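Local coordinates for tRNA (adenine(58)-N(1))-methyltransferase catalytic subunit TRM61 C-terminal domain-containing protein (Thermoplasma acidophilum, PDB 1YB2) that probably transfers a methyl group from S-adenosyl-L-methionine to an adenine base of RNA, perhaps at N1 of adenine 58 of tRNA, at residues L29-E34 with S69-I74; P62-I67 with S269-R274; T139-D144 with S167-A172. All blocks are in the same frame, centred on the assembly; numbering follows the deposited sequence.

Contact 1. Residues L29-E34 with S69-I74; sequences LVSEDE and SGKSFI
Lys71 reaches across to the turn that follows strand 28-30 and sets its ammonium beside Ser31, with NZ donating to Ser31 OG over 3.0 Å. The same nitrogen lies 3.5 Å from Asp33 OD1, a long salt bridge, while the CE methylene rests closer to that carboxylate. Lysine suits this place because its chain can run straight, with CG anti to the backbone N (chi1 -169°), and bend only at the last torsion, which swings NZ toward the hydroxyl. NZ also stands above one face of the Phe73 ring, offset toward the rim.

Ser31 OG is a junction. It accepts a hydrogen bond from Lys71 NZ and another from Asp33 N in an ST turn, and gives its own proton to Glu34 O over 2.7 Å, in the carbonyl plane and on a lone pair. A small residue whose hydroxyl both gives and receives fits a place where two bonds arrive and one leaves. Glu34 O in turn lies 3.3 Å from Phe73 CE1, and Leu29 CB packs near CD1 of the same ring.

Behind these side chains stands the antiparallel hydrogen-bonded pair Val30 and Ile74. Val30 N bonds Ile74 O at 2.9 Å and Ile74 N returns to Val30 O at 2.8 Å. The beta-branched residues share one sheet face, where Val30 CG2 meets Ile74 CB at 3.9 Å and Leu232 and His230 of strand 229-242 pack against them.

Farther out, Arg85 holds Asp33 O, and Arg241 of the second subunit bonds Glu32 O, so the turn also borders the dimer interface. With Asp33 close to its ammonium, Lys71 is probably kept charged, and the serine hydroxyl would be polarised between the lysine and the carbonyl it feeds.

Contact 2. Residues P62-I67 with S269-R274; sequences PGDELI and SGMVYR
Backbone bonds join the parallel strands 65-68 and 272-274: Glu65 N to Met271 O, Tyr273 N to Glu65 O and Ile67 N to Tyr273 O, each 2.8 Å. Before the strands, Ser269 N donates to Gly63 O from above the carbonyl plane, and one water bridges Gly63 O and Met271 O. Gly63, at positive phi (88°), leaves room for Ser269 N to come close to its carbonyl.

Among the polar side chains, Ser269 OG gives its proton to the anti lone pair of Asp64 OD1 at 2.5 Å and accepts from Met271 N, closing an ST turn. Asp64 OD2 accepts from Glu61 N and lies at the edge of the Tyr273 ring; a second water, 2.5 Å from Tyr273 OH, links that hydroxyl to OD2.

Apolar contacts occupy both faces. Leu66 CD2 meets Tyr273 CD2 at 3.8 Å, while across the sheet Ile67 CD1 touches Val272 CG1 at 3.5 Å and covers one face of the Arg274 guanidinium. CG1 of Ile67 is anti to the carbonyl carbon (chi1 -50°), and from there the chain extends to both partners.

Gripped by a hydroxyl, a backbone N-H and a water, the Asp64 carboxylate is probably stabilised as the anion.

Contact 3. Residues T139-D144 with S167-A172; sequences TVVERD and SRSDIA
Arg143 and Asp170 lie side by side, and the carboxylate oxygen OD1 sits over the centre of the guanidinium, 3.4 Å from CZ. Since OD1 lies well out of the guanidinium plane, the salt bridge to NH2 is electrostatic and not a directed hydrogen bond. CG of Arg143 lies between the backbone N and the carbonyl carbon (chi1 66°), and a further bend at chi3 turns the flat group over Asp170. The other aspartate oxygen, OD2, accepts from Ala172 N at 2.8 Å in an Asx turn.

The CB of Arg168 leaves the backbone directed away from 139-144, but the chain folds back through bends at chi2 and chi3 (both -62°), bringing NH1 to Arg143 O at 2.9 Å. Glu142 also curls, its OE2 taking Asp144 N while OE1 receives Val119 N. Val141 CG1 lies 3.5 Å from Ser169 O and packs more loosely on Ile171.

Backbone bonds, Ser167 N to Val140 O and Glu142 N to Ser167 O, hold the parallel pair Val141 and Ser167, and Asp144 caps helix 145-156 through Asn147 N. Acids just after successive strands characterise the Rossmann-like methyltransferase fold, where Glu142 and Asp170 are predicted to bind S-adenosyl-L-methionine.

How the contacts relate
Contacts 1 and 2 belong to one sheet of the FKBP-like N-terminal region, where neighbouring strands 65-68 and 71-76 tie them through Phe73 O with Leu66 N and Ser72 OG with Glu65 OE1. Contact 2 brings the C-terminal strand 272-274 to the edge of that sheet, so contact 3 lies nested in the loop it closes; their centres are about 31 Å apart. Contact 1 is the most buried, contact 3 intermediate and contact 2, at the edge strand, the most superficial. Contact 1 pairs antiparallel strands beside a lysine-serine hydrogen bond and a salt bridge, contact 2 parallel ones with a hydrated polar start, and contact 3 a parallel strand end holding two acids predicted to bind the cofactor.

Contact 1. Residues L29-E34 with S69-I74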
loop_
_atom_site.group_PDB
_atom_site.type_symbol
_atom_site.label_atom_id
_atom_site.label_comp_id
_atom_site.label_asym_id
_atom_site.label_seq_id
_atom_site.Cartn_x
_atom_site.Cartn_y
_atom_site.Cartn_z
ATOM N N LEU A 29 5.240 17.858 -12.049
ATOM C CA LEU A 29 6.185 18.722 -11.343
ATOM C C LEU A 29 5.901 18.634 -9.837
ATOM O O LEU A 29 4.804 18.983 -9.383
ATOM C CB LEU A 29 6.066 20.157 -11.834
ATOM C CG LEU A 29 6.351 20.389 -13.320
ATOM C CD1 LEU A 29 6.131 21.828 -13.672
ATOM C CD2 LEU A 29 7.773 19.971 -13.688
ATOM N N VAL A 30 6.866 18.144 -9.073
ATOM C CA VAL A 30 6.650 17.916 -7.644
ATOM C C VAL A 30 7.464 18.883 -6.798
ATOM O O VAL A 30 8.424 19.487 -7.283
ATOM C CB VAL A 30 6.970 16.448 -7.220
ATOM C CG1 VAL A 30 6.218 15.465 -8.079
ATOM C CG2 VAL A 30 8.479 16.144 -7.275
ATOM N N SER A 31 7.082 19.021 -5.526
ATOM C CA SER A 31 7.828 19.836 -4.579
ATOM C C SER A 31 7.346 19.544 -3.164
ATOM O O SER A 31 6.455 18.711 -2.968
ATOM C CB SER A 31 7.691 21.328 -4.899
ATOM O OG SER A 31 6.462 21.835 -4.411
ATOM N N GLU A 32 7.945 20.224 -2.191
ATOM C CA GLU A 32 7.534 20.114 -0.794
ATOM C C GLU A 32 6.176 20.794 -0.557
ATOM O O GLU A 32 5.588 20.624 0.507
ATOM C CB GLU A 32 8.614 20.646 0.177
ATOM C CG GLU A 32 8.546 19.945 1.547
ATOM C CD GLU A 32 9.523 20.447 2.633
ATOM O OE1 GLU A 32 10.766 20.506 2.385
ATOM O OE2 GLU A 32 9.033 20.714 3.773
ATOM N N ASP A 33 5.659 21.541 -1.530
ATOM C CA ASP A 33 4.256 22.008 -1.402
ATOM C C ASP A 33 3.355 21.930 -2.643
ATOM O O ASP A 33 2.476 21.074 -2.692
ATOM C CB ASP A 33 4.135 23.368 -0.693
ATOM C CG ASP A 33 4.853 24.469 -1.415
ATOM O OD1 ASP A 33 6.011 24.245 -1.812
ATOM O OD2 ASP A 33 4.260 25.564 -1.583
ATOM N N GLU A 34 3.561 22.799 -3.634
ATOM C CA GLU A 34 2.719 22.771 -4.847
ATOM C C GLU A 34 3.179 21.751 -5.892
ATOM O O GLU A 34 4.375 21.461 -6.028
ATOM C CB GLU A 34 2.616 24.157 -5.486
ATOM C CG GLU A 34 1.902 25.183 -4.622
ATOM C CD GLU A 34 0.386 25.066 -4.696
ATOM O OE1 GLU A 34 -0.169 25.074 -5.826
ATOM O OE2 GLU A 34 -0.257 24.980 -3.619
ATOM N N SER A 69 10.164 31.461 -11.096
ATOM C CA SER A 69 10.041 32.630 -10.210
ATOM C C SER A 69 10.549 32.409 -8.784
ATOM O O SER A 69 9.929 32.853 -7.810
ATOM C CB SER A 69 8.611 33.175 -10.225
ATOM O OG SER A 69 8.341 33.775 -11.480
ATOM N N GLY A 70 11.682 31.724 -8.669
ATOM C CA GLY A 70 12.296 31.478 -7.370
ATOM C C GLY A 70 11.803 30.236 -6.649
ATOM O O GLY A 70 12.325 29.888 -5.576
ATOM N N LYS A 71 10.809 29.554 -7.218
ATOM C CA LYS A 71 10.322 28.315 -6.604
ATOM C C LYS A 71 10.763 27.059 -7.361
ATOM O O LYS A 71 10.574 26.966 -8.575
ATOM C CB LYS A 71 8.804 28.341 -6.450
ATOM C CG LYS A 71 8.298 27.202 -5.598
ATOM C CD LYS A 71 6.791 27.223 -5.459
ATOM C CE LYS A 71 6.333 26.020 -4.634
ATOM N NZ LYS A 71 6.871 24.736 -5.174
ATOM N N SER A 72 11.322 26.104 -6.617
ATOM C CA SER A 72 11.825 24.846 -7.154
ATOM C C SER A 72 10.747 23.776 -7.377
ATOM O O SER A 72 9.962 23.460 -6.479
ATOM C CB SER A 72 12.878 24.260 -6.218
ATOM O OG SER A 72 14.034 25.074 -6.162
ATOM N N PHE A 73 10.753 23.195 -8.572
ATOM C CA PHE A 73 9.975 21.994 -8.859
ATOM C C PHE A 73 10.904 20.935 -9.399
ATOM O O PHE A 73 11.828 21.264 -10.164
ATOM C CB PHE A 73 8.916 22.301 -9.918
ATOM C CG PHE A 73 7.812 23.182 -9.426
ATOM C CD1 PHE A 73 6.666 22.630 -8.852
ATOM C CD2 PHE A 73 7.918 24.570 -9.525
ATOM C CE1 PHE A 73 5.633 23.451 -8.380
ATOM C CE2 PHE A 73 6.887 25.412 -9.058
ATOM C CZ PHE A 73 5.748 24.850 -8.490
ATOM N N ILE A 74 10.655 19.681 -9.031
ATOM C CA ILE A 74 11.409 18.551 -9.592
ATOM C C ILE A 74 10.528 17.835 -10.633
ATOM O O ILE A 74 9.343 17.548 -10.377
ATOM C CB ILE A 74 11.902 17.559 -8.498
ATOM C CG1 ILE A 74 12.656 18.292 -7.358
ATOM C CG2 ILE A 74 12.770 16.441 -9.096
ATOM C CD1 ILE A 74 13.818 19.225 -7.836
#

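Contact 2. Residues P62-I67 with S269-R274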
loop_
_atom_site.group_PDB
_atom_site.type_symbol
_atom_site.label_atom_id
_atom_site.label_comp_id
_atom_site.label_asym_id
_atom_site.label_seq_id
_atom_site.Cartn_x
_atom_site.Cartn_y
_atom_site.Cartn_z
ATOM N N PRO A 62 13.442 13.279 -15.997
ATOM C CA PRO A 62 13.062 13.107 -14.589
ATOM C C PRO A 62 14.219 13.486 -13.651
ATOM O O PRO A 62 15.387 13.217 -13.951
ATOM C CB PRO A 62 12.769 11.602 -14.474
ATOM C CG PRO A 62 12.392 11.177 -15.887
ATOM C CD PRO A 62 13.180 12.072 -16.810
ATOM N N GLY A 63 13.893 14.108 -12.523
ATOM C CA GLY A 63 14.915 14.561 -11.576
ATOM C C GLY A 63 15.440 15.969 -11.863
ATOM O O GLY A 63 16.066 16.566 -10.995
ATOM N N ASP A 64 15.193 16.516 -13.064
ATOM C CA ASP A 64 15.632 17.910 -13.362
ATOM C C ASP A 64 14.885 18.891 -12.454
ATOM O O ASP A 64 13.728 18.689 -12.122
ATOM C CB ASP A 64 15.416 18.319 -14.841
ATOM C CG ASP A 64 16.359 17.619 -15.813
ATOM O OD1 ASP A 64 17.301 16.919 -15.388
ATOM O OD2 ASP A 64 16.159 17.772 -17.039
ATOM N N GLU A 65 15.573 19.942 -12.030
ATOM C CA GLU A 65 14.969 20.965 -11.196
ATOM C C GLU A 65 14.618 22.157 -12.078
ATOM O O GLU A 65 15.468 22.677 -12.820
ATOM C CB GLU A 65 15.940 21.382 -10.081
ATOM C CG GLU A 65 15.426 22.477 -9.198
ATOM C CD GLU A 65 16.327 22.741 -7.982
ATOM O OE1 GLU A 65 15.932 23.584 -7.144
ATOM O OE2 GLU A 65 17.411 22.112 -7.861
ATOM N N LEU A 66 13.355 22.566 -12.029
ATOM C CA LEU A 66 12.897 23.754 -12.745
ATOM C C LEU A 66 12.552 24.809 -11.702
ATOM O O LEU A 66 11.692 24.590 -10.850
ATOM C CB LEU A 66 11.682 23.449 -13.647
ATOM C CG LEU A 66 11.697 22.219 -14.569
ATOM C CD1 LEU A 66 10.420 22.128 -15.418
ATOM C CD2 LEU A 66 12.923 22.193 -15.468
ATOM N N ILE A 67 13.264 25.929 -11.748
ATOM C CA ILE A 67 13.039 27.027 -10.807
ATOM C C ILE A 67 12.243 28.099 -11.532
ATOM O O ILE A 67 12.745 28.799 -12.401
ATOM C CB ILE A 67 14.365 27.601 -10.211
ATOM C CG1 ILE A 67 15.255 26.462 -9.683
ATOM C CG2 ILE A 67 14.050 28.647 -9.094
ATOM C CD1 ILE A 67 16.583 26.918 -9.023
ATOM N N SER A 269 18.376 14.919 -10.657
ATOM C CA SER A 269 19.388 14.605 -11.658
ATOM C C SER A 269 20.660 15.447 -11.502
ATOM O O SER A 269 21.721 15.070 -11.999
ATOM C CB SER A 269 18.819 14.807 -13.077
ATOM O OG SER A 269 18.529 16.181 -13.305
ATOM N N GLY A 270 20.546 16.585 -10.823
ATOM C CA GLY A 270 21.641 17.535 -10.717
ATOM C C GLY A 270 21.526 18.710 -11.684
ATOM O O GLY A 270 22.240 19.709 -11.522
HETATM N N MSE A 271 20.656 18.592 -12.690
HETATM C CA MSE A 271 20.466 19.641 -13.697
HETATM C C MSE A 271 19.380 20.632 -13.222
HETATM O O MSE A 271 18.311 20.235 -12.741
HETATM C CB MSE A 271 20.141 19.052 -15.084
HETATM C CG MSE A 271 20.033 20.079 -16.183
HETATM SE SE MSE A 271 21.795 20.999 -16.463
HETATM C CE MSE A 271 21.219 22.559 -17.569
ATOM N N VAL A 272 19.689 21.920 -13.348
ATOM C CA VAL A 272 18.805 23.003 -12.930
ATOM C C VAL A 272 18.533 23.969 -14.100
ATOM O O VAL A 272 19.463 24.409 -14.788
ATOM C CB VAL A 272 19.375 23.790 -11.721
ATOM C CG1 VAL A 272 18.299 24.678 -11.112
ATOM C CG2 VAL A 272 19.929 22.858 -10.644
ATOM N N TYR A 273 17.252 24.247 -14.347
ATOM C CA TYR A 273 16.829 25.251 -15.326
ATOM C C TYR A 273 16.073 26.368 -14.624
ATOM O O TYR A 273 15.306 26.128 -13.689
ATOM C CB TYR A 273 15.923 24.643 -16.394
ATOM C CG TYR A 273 16.577 23.563 -17.203
ATOM C CD1 TYR A 273 17.366 23.878 -18.313
ATOM C CD2 TYR A 273 16.417 22.221 -16.859
ATOM C CE1 TYR A 273 17.975 22.880 -19.061
ATOM C CE2 TYR A 273 17.025 21.220 -17.594
ATOM C CZ TYR A 273 17.791 21.561 -18.700
ATOM O OH TYR A 273 18.394 20.572 -19.417
ATOM N N ARG A 274 16.299 27.592 -15.080
ATOM C CA ARG A 274 15.645 28.761 -14.502
ATOM C C ARG A 274 14.838 29.466 -15.573
ATOM O O ARG A 274 15.359 29.738 -16.659
ATOM C CB ARG A 274 16.690 29.720 -13.933
ATOM C CG ARG A 274 17.415 29.152 -12.726
ATOM C CD ARG A 274 18.746 29.850 -12.503
ATOM N NE ARG A 274 19.539 29.109 -11.536
ATOM C CZ ARG A 274 19.392 29.185 -10.217
ATOM N NH1 ARG A 274 20.171 28.454 -9.436
ATOM N NH2 ARG A 274 18.465 29.977 -9.671
HETATM O O HOH W 1 18.136 18.410 -10.559
HETATM O O HOH W 2 17.838 18.161 -19.038
#

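Contact 3. Residues T139-D144 with S167-A172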
loop_
_atom_site.group_PDB
_atom_site.type_symbol
_atom_site.label_atom_id
_atom_site.label_comp_id
_atom_site.label_asym_id
_atom_site.label_seq_id
_atom_site.Cartn_x
_atom_site.Cartn_y
_atom_site.Cartn_z
ATOM N N THR A 139 16.732 -6.120 -3.937
ATOM C CA THR A 139 18.040 -6.203 -3.312
ATOM C C THR A 139 17.958 -5.766 -1.861
ATOM O O THR A 139 17.544 -4.645 -1.549
ATOM C CB THR A 139 19.089 -5.375 -4.103
ATOM O OG1 THR A 139 19.102 -5.834 -5.467
ATOM C CG2 THR A 139 20.525 -5.538 -3.493
ATOM N N VAL A 140 18.357 -6.657 -0.968
ATOM C CA VAL A 140 18.248 -6.412 0.469
ATOM C C VAL A 140 19.647 -6.277 1.047
ATOM O O VAL A 140 20.486 -7.177 0.896
ATOM C CB VAL A 140 17.487 -7.562 1.174
ATOM C CG1 VAL A 140 17.437 -7.345 2.680
ATOM C CG2 VAL A 140 16.074 -7.693 0.605
ATOM N N VAL A 141 19.904 -5.130 1.669
ATOM C CA VAL A 141 21.161 -4.848 2.356
ATOM C C VAL A 141 20.848 -4.850 3.845
ATOM O O VAL A 141 20.048 -4.024 4.313
ATOM C CB VAL A 141 21.742 -3.453 1.954
ATOM C CG1 VAL A 141 23.087 -3.173 2.662
ATOM C CG2 VAL A 141 21.898 -3.336 0.448
ATOM N N GLU A 142 21.437 -5.794 4.576
ATOM C CA GLU A 142 21.172 -5.964 6.012
ATOM C C GLU A 142 22.462 -6.253 6.786
ATOM O O GLU A 142 23.161 -7.219 6.492
ATOM C CB GLU A 142 20.133 -7.073 6.251
ATOM C CG GLU A 142 19.920 -7.502 7.714
ATOM C CD GLU A 142 19.521 -6.352 8.654
ATOM O OE1 GLU A 142 18.658 -5.536 8.285
ATOM O OE2 GLU A 142 20.066 -6.279 9.779
ATOM N N ARG A 143 22.750 -5.429 7.792
ATOM C CA ARG A 143 23.991 -5.553 8.582
ATOM C C ARG A 143 24.010 -6.759 9.535
ATOM O O ARG A 143 25.079 -7.289 9.850
ATOM C CB ARG A 143 24.261 -4.258 9.361
ATOM C CG ARG A 143 23.217 -3.960 10.454
ATOM C CD ARG A 143 23.439 -2.612 11.101
ATOM N NE ARG A 143 23.150 -1.515 10.178
ATOM C CZ ARG A 143 23.239 -0.221 10.486
ATOM N NH1 ARG A 143 23.604 0.155 11.712
ATOM N NH2 ARG A 143 22.961 0.698 9.566
ATOM N N ASP A 144 22.841 -7.179 10.002
ATOM C CA ASP A 144 22.734 -8.280 10.960
ATOM C C ASP A 144 22.521 -9.626 10.260
ATOM O O ASP A 144 21.484 -9.849 9.627
ATOM C CB ASP A 144 21.614 -8.001 11.964
ATOM C CG ASP A 144 21.649 -8.935 13.153
ATOM O OD1 ASP A 144 21.122 -10.067 13.057
ATOM O OD2 ASP A 144 22.208 -8.531 14.196
ATOM N N SER A 167 22.833 -8.555 0.455
ATOM C CA SER A 167 24.166 -8.197 0.908
ATOM C C SER A 167 24.142 -8.073 2.418
ATOM O O SER A 167 23.409 -7.262 2.971
ATOM C CB SER A 167 24.621 -6.882 0.294
ATOM O OG SER A 167 25.911 -6.579 0.780
ATOM N N ARG A 168 24.924 -8.910 3.081
ATOM C CA ARG A 168 25.078 -8.826 4.516
ATOM C C ARG A 168 26.210 -7.833 4.752
ATOM O O ARG A 168 27.388 -8.198 4.761
ATOM C CB ARG A 168 25.409 -10.208 5.118
ATOM C CG ARG A 168 24.978 -10.413 6.580
ATOM C CD ARG A 168 25.661 -9.444 7.552
ATOM N NE ARG A 168 27.116 -9.601 7.572
ATOM C CZ ARG A 168 27.975 -8.635 7.904
ATOM N NH1 ARG A 168 27.527 -7.436 8.249
ATOM N NH2 ARG A 168 29.283 -8.864 7.878
ATOM N N SER A 169 25.840 -6.569 4.908
ATOM C CA SER A 169 26.804 -5.503 5.099
ATOM C C SER A 169 26.079 -4.270 5.596
ATOM O O SER A 169 24.843 -4.189 5.518
ATOM C CB SER A 169 27.529 -5.178 3.782
ATOM O OG SER A 169 26.636 -4.622 2.833
ATOM N N ASP A 170 26.849 -3.321 6.124
ATOM C CA ASP A 170 26.348 -1.986 6.399
ATOM C C ASP A 170 26.235 -1.278 5.064
ATOM O O ASP A 170 27.082 -1.471 4.175
ATOM C CB ASP A 170 27.318 -1.218 7.307
ATOM C CG ASP A 170 26.725 0.087 7.829
ATOM O OD1 ASP A 170 26.322 0.103 9.021
ATOM O OD2 ASP A 170 26.649 1.083 7.054
ATOM N N ILE A 171 25.198 -0.452 4.934
ATOM C CA ILE A 171 24.977 0.335 3.722
ATOM C C ILE A 171 26.201 1.183 3.332
ATOM O O ILE A 171 26.471 1.375 2.143
ATOM C CB ILE A 171 23.647 1.179 3.793
ATOM C CG1 ILE A 171 23.346 1.864 2.456
ATOM C CG2 ILE A 171 23.681 2.198 4.922
ATOM C CD1 ILE A 171 23.033 0.892 1.323
ATOM N N ALA A 172 26.950 1.656 4.326
ATOM C CA ALA A 172 28.174 2.436 4.067
ATOM C C ALA A 172 29.176 1.668 3.197
ATOM O O ALA A 172 29.799 2.238 2.293
ATOM C CB ALA A 172 28.830 2.854 5.384
#